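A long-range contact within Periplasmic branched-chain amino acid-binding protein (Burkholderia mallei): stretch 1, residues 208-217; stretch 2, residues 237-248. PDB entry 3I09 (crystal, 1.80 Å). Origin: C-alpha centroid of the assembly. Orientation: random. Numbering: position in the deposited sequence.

Stretch 1, residues 208-217: TVNAIKAAKE
Stretch 2, residues 237-248: HALGLETTQGLV

Stretch 1 is unbroken helix, its backbone bonded i to i+4 (Lys216 N to Ile212 O, 3.0 Å), and it offers stretch 2 one stripe: Val209, Ile212, Lys213 and Lys216. From Ala238 to Thr243, stretch 2 runs along it in the same sense, with Val209 CA 6.5 Å from Leu239 CA and Lys216 CA 7.8 Å from Thr243 CA; beyond, it stops advancing, and Leu247 meets Ile212. Together they bury 403 Å².

Stretch 2 enters as the end of a helix. Ala238 points its CB toward Val209, 4.2 Å from Val209 CG2, an apolar contact at an exposed position. Leu239 gives the largest share of covered surface. Its CA-to-CB bond points sideways, but the m,t rotamer brings the branched end onto the stripe: Leu239 CD2 lies 3.5 Å from Val209 O, 3.9 Å from Val209 CG1 and 3.6 Å from Lys213 CG, and Leu239 CD1 is 3.8 Å from Ile212 CD1. Val209 (t) and Ile212 (m,t) are buried, suiting their apolar side chains; exposed Lys213, m then all t, contributes its aliphatic stem.

Gly240 breaks the helix at phi/psi 88/153, where a CB would jam against the preceding carbonyl, and sits at the N-cap position of a short second helix, 241-244. That helix carries Thr243 (m) toward stretch 1, suited to mixed surroundings: its CG2 packs 3.7 Å from Ile212 CG2, and its OG1 accepts a weak hydrogen bond from Lys216 NZ at 3.5 Å. Lys216, exposed, reaches it with chi angles t, t, t, m.

Thr244 (p) turns back to its own stretch, OG1 donating to Gly240 O at 2.7 Å. A type II turn follows from Thr244 to Leu247, closed by Leu247 N to Thr244 O at 3.1 Å, with Gly246 taking the positive phi of 87°. Leu247 (m,t) then points toward stretch 1, its CD1 4.3 Å from Ile212 CD1.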

# COMPACT_ATOMS: atom_id res chain seq x y z
N THR A 208 -6.47 3.10 -11.96
CA THR A 208 -6.22 1.80 -12.52
C THR A 208 -7.52 1.24 -13.12
O THR A 208 -7.53 0.68 -14.23
CB THR A 208 -5.66 0.84 -11.45
OG1 THR A 208 -4.46 1.40 -10.90
CG2 THR A 208 -5.34 -0.53 -12.04
N VAL A 209 -8.61 1.39 -12.39
CA VAL A 209 -9.90 0.88 -12.85
C VAL A 209 -10.31 1.56 -14.13
O VAL A 209 -10.64 0.88 -15.13
CB VAL A 209 -10.97 1.02 -11.74
CG1 VAL A 209 -12.40 0.84 -12.31
CG2 VAL A 209 -10.66 -0.01 -10.62
N ASN A 210 -10.27 2.88 -14.12
CA ASN A 210 -10.70 3.66 -15.29
C ASN A 210 -9.79 3.45 -16.49
O ASN A 210 -10.29 3.39 -17.62
CB ASN A 210 -10.84 5.14 -14.95
CG ASN A 210 -12.06 5.41 -14.07
OD1 ASN A 210 -13.08 4.67 -14.15
ND2 ASN A 210 -12.00 6.46 -13.26
N ALA A 211 -8.48 3.28 -16.26
CA ALA A 211 -7.54 3.05 -17.36
C ALA A 211 -7.75 1.69 -17.99
O ALA A 211 -7.64 1.55 -19.20
CB ALA A 211 -6.07 3.17 -16.87
N ILE A 212 -8.04 0.68 -17.19
CA ILE A 212 -8.26 -0.66 -17.70
C ILE A 212 -9.56 -0.69 -18.50
O ILE A 212 -9.61 -1.29 -19.60
CB ILE A 212 -8.25 -1.71 -16.59
CG1 ILE A 212 -6.83 -1.85 -16.05
CG2 ILE A 212 -8.73 -3.11 -17.11
CD1 ILE A 212 -6.73 -2.71 -14.84
N LYS A 213 -10.59 -0.03 -17.98
CA LYS A 213 -11.87 0.06 -18.68
C LYS A 213 -11.68 0.69 -20.05
O LYS A 213 -12.14 0.13 -21.06
CB LYS A 213 -12.87 0.89 -17.91
CG LYS A 213 -13.56 0.14 -16.81
CD LYS A 213 -14.49 1.06 -16.02
CE LYS A 213 -15.12 0.36 -14.83
NZ LYS A 213 -16.18 1.19 -14.14
N ALA A 214 -11.02 1.85 -20.04
CA ALA A 214 -10.68 2.58 -21.27
C ALA A 214 -9.82 1.78 -22.23
O ALA A 214 -10.07 1.80 -23.42
CB ALA A 214 -10.01 3.91 -20.93
N ALA A 215 -8.79 1.09 -21.73
CA ALA A 215 -7.95 0.26 -22.60
C ALA A 215 -8.74 -0.87 -23.30
O ALA A 215 -8.54 -1.12 -24.49
CB ALA A 215 -6.79 -0.32 -21.83
N LYS A 216 -9.61 -1.54 -22.56
CA LYS A 216 -10.41 -2.62 -23.10
C LYS A 216 -11.37 -2.00 -24.11
O LYS A 216 -11.41 -2.45 -25.25
CB LYS A 216 -11.12 -3.43 -22.00
CG LYS A 216 -11.87 -4.69 -22.53
CD LYS A 216 -12.01 -5.74 -21.42
CE LYS A 216 -12.78 -7.00 -21.86
NZ LYS A 216 -14.25 -6.81 -21.62
N GLU A 217 -12.07 -0.92 -23.71
CA GLU A 217 -12.96 -0.17 -24.60
C GLU A 217 -12.34 0.24 -25.93
O GLU A 217 -12.93 -0.05 -26.99
CB GLU A 217 -13.53 1.10 -23.92
CG GLU A 217 -14.07 2.20 -24.90
CD GLU A 217 -14.41 3.58 -24.27
OE1 GLU A 217 -13.99 3.88 -23.12
OE2 GLU A 217 -15.11 4.38 -24.94
N HIS A 237 -13.06 -6.15 -8.03
CA HIS A 237 -14.48 -6.22 -7.82
C HIS A 237 -15.18 -5.19 -8.74
O HIS A 237 -16.22 -5.49 -9.33
CB HIS A 237 -14.79 -5.87 -6.37
CG HIS A 237 -16.23 -6.02 -6.00
ND1 HIS A 237 -17.13 -4.99 -6.06
CD2 HIS A 237 -16.93 -7.10 -5.56
CE1 HIS A 237 -18.32 -5.42 -5.68
NE2 HIS A 237 -18.22 -6.69 -5.34
N ALA A 238 -14.62 -3.98 -8.81
CA ALA A 238 -15.14 -2.92 -9.68
C ALA A 238 -15.14 -3.32 -11.16
O ALA A 238 -16.09 -3.02 -11.92
CB ALA A 238 -14.33 -1.60 -9.48
N LEU A 239 -14.06 -3.96 -11.60
CA LEU A 239 -13.89 -4.28 -13.01
C LEU A 239 -14.59 -5.57 -13.39
O LEU A 239 -15.09 -5.70 -14.53
CB LEU A 239 -12.40 -4.38 -13.36
CG LEU A 239 -11.66 -3.06 -13.39
CD1 LEU A 239 -10.14 -3.28 -13.27
CD2 LEU A 239 -12.05 -2.29 -14.67
N GLY A 240 -14.60 -6.53 -12.47
CA GLY A 240 -15.11 -7.85 -12.78
C GLY A 240 -14.02 -8.77 -13.35
O GLY A 240 -13.03 -8.32 -13.96
N LEU A 241 -14.21 -10.07 -13.13
CA LEU A 241 -13.26 -11.10 -13.59
C LEU A 241 -13.20 -11.24 -15.09
O LEU A 241 -12.14 -11.54 -15.64
CB LEU A 241 -13.58 -12.46 -12.96
CG LEU A 241 -13.35 -12.54 -11.46
CD1 LEU A 241 -13.76 -13.95 -10.96
CD2 LEU A 241 -11.89 -12.18 -11.08
N GLU A 242 -14.31 -11.02 -15.79
CA GLU A 242 -14.25 -11.20 -17.23
C GLU A 242 -13.17 -10.25 -17.83
O GLU A 242 -12.40 -10.66 -18.69
CB GLU A 242 -15.62 -10.92 -17.86
CG GLU A 242 -15.60 -11.03 -19.39
CD GLU A 242 -15.36 -12.43 -19.86
OE1 GLU A 242 -15.73 -13.39 -19.12
OE2 GLU A 242 -14.80 -12.59 -20.98
N THR A 243 -13.08 -9.04 -17.31
CA THR A 243 -12.11 -8.04 -17.79
C THR A 243 -10.72 -8.25 -17.21
O THR A 243 -9.72 -8.01 -17.91
CB THR A 243 -12.59 -6.63 -17.44
OG1 THR A 243 -13.78 -6.34 -18.20
CG2 THR A 243 -11.48 -5.54 -17.70
N THR A 244 -10.62 -8.70 -15.96
CA THR A 244 -9.31 -8.77 -15.25
C THR A 244 -8.60 -10.12 -15.28
O THR A 244 -7.43 -10.23 -14.88
CB THR A 244 -9.42 -8.30 -13.79
OG1 THR A 244 -10.51 -8.98 -13.15
CG2 THR A 244 -9.65 -6.80 -13.74
N GLN A 245 -9.30 -11.16 -15.73
CA GLN A 245 -8.73 -12.51 -15.73
C GLN A 245 -7.34 -12.51 -16.40
O GLN A 245 -7.15 -11.90 -17.47
CB GLN A 245 -9.63 -13.50 -16.46
CG GLN A 245 -9.97 -13.14 -17.90
CD GLN A 245 -10.97 -14.10 -18.49
OE1 GLN A 245 -10.72 -15.30 -18.50
NE2 GLN A 245 -12.14 -13.58 -18.95
N GLY A 246 -6.41 -13.21 -15.76
CA GLY A 246 -5.06 -13.38 -16.26
C GLY A 246 -4.11 -12.30 -15.89
O GLY A 246 -2.92 -12.47 -16.12
N LEU A 247 -4.57 -11.20 -15.33
CA LEU A 247 -3.63 -10.16 -14.87
C LEU A 247 -2.79 -10.70 -13.73
O LEU A 247 -3.29 -11.42 -12.83
CB LEU A 247 -4.36 -8.90 -14.43
CG LEU A 247 -5.01 -8.07 -15.55
CD1 LEU A 247 -5.83 -6.94 -14.95
CD2 LEU A 247 -3.99 -7.51 -16.57
N VAL A 248 -1.50 -10.36 -13.76
CA VAL A 248 -0.59 -10.75 -12.70
C VAL A 248 -0.36 -9.54 -11.79
O VAL A 248 -0.16 -8.39 -12.24
CB VAL A 248 0.71 -11.28 -13.28
CG1 VAL A 248 1.72 -11.49 -12.20
CG2 VAL A 248 0.43 -12.61 -14.08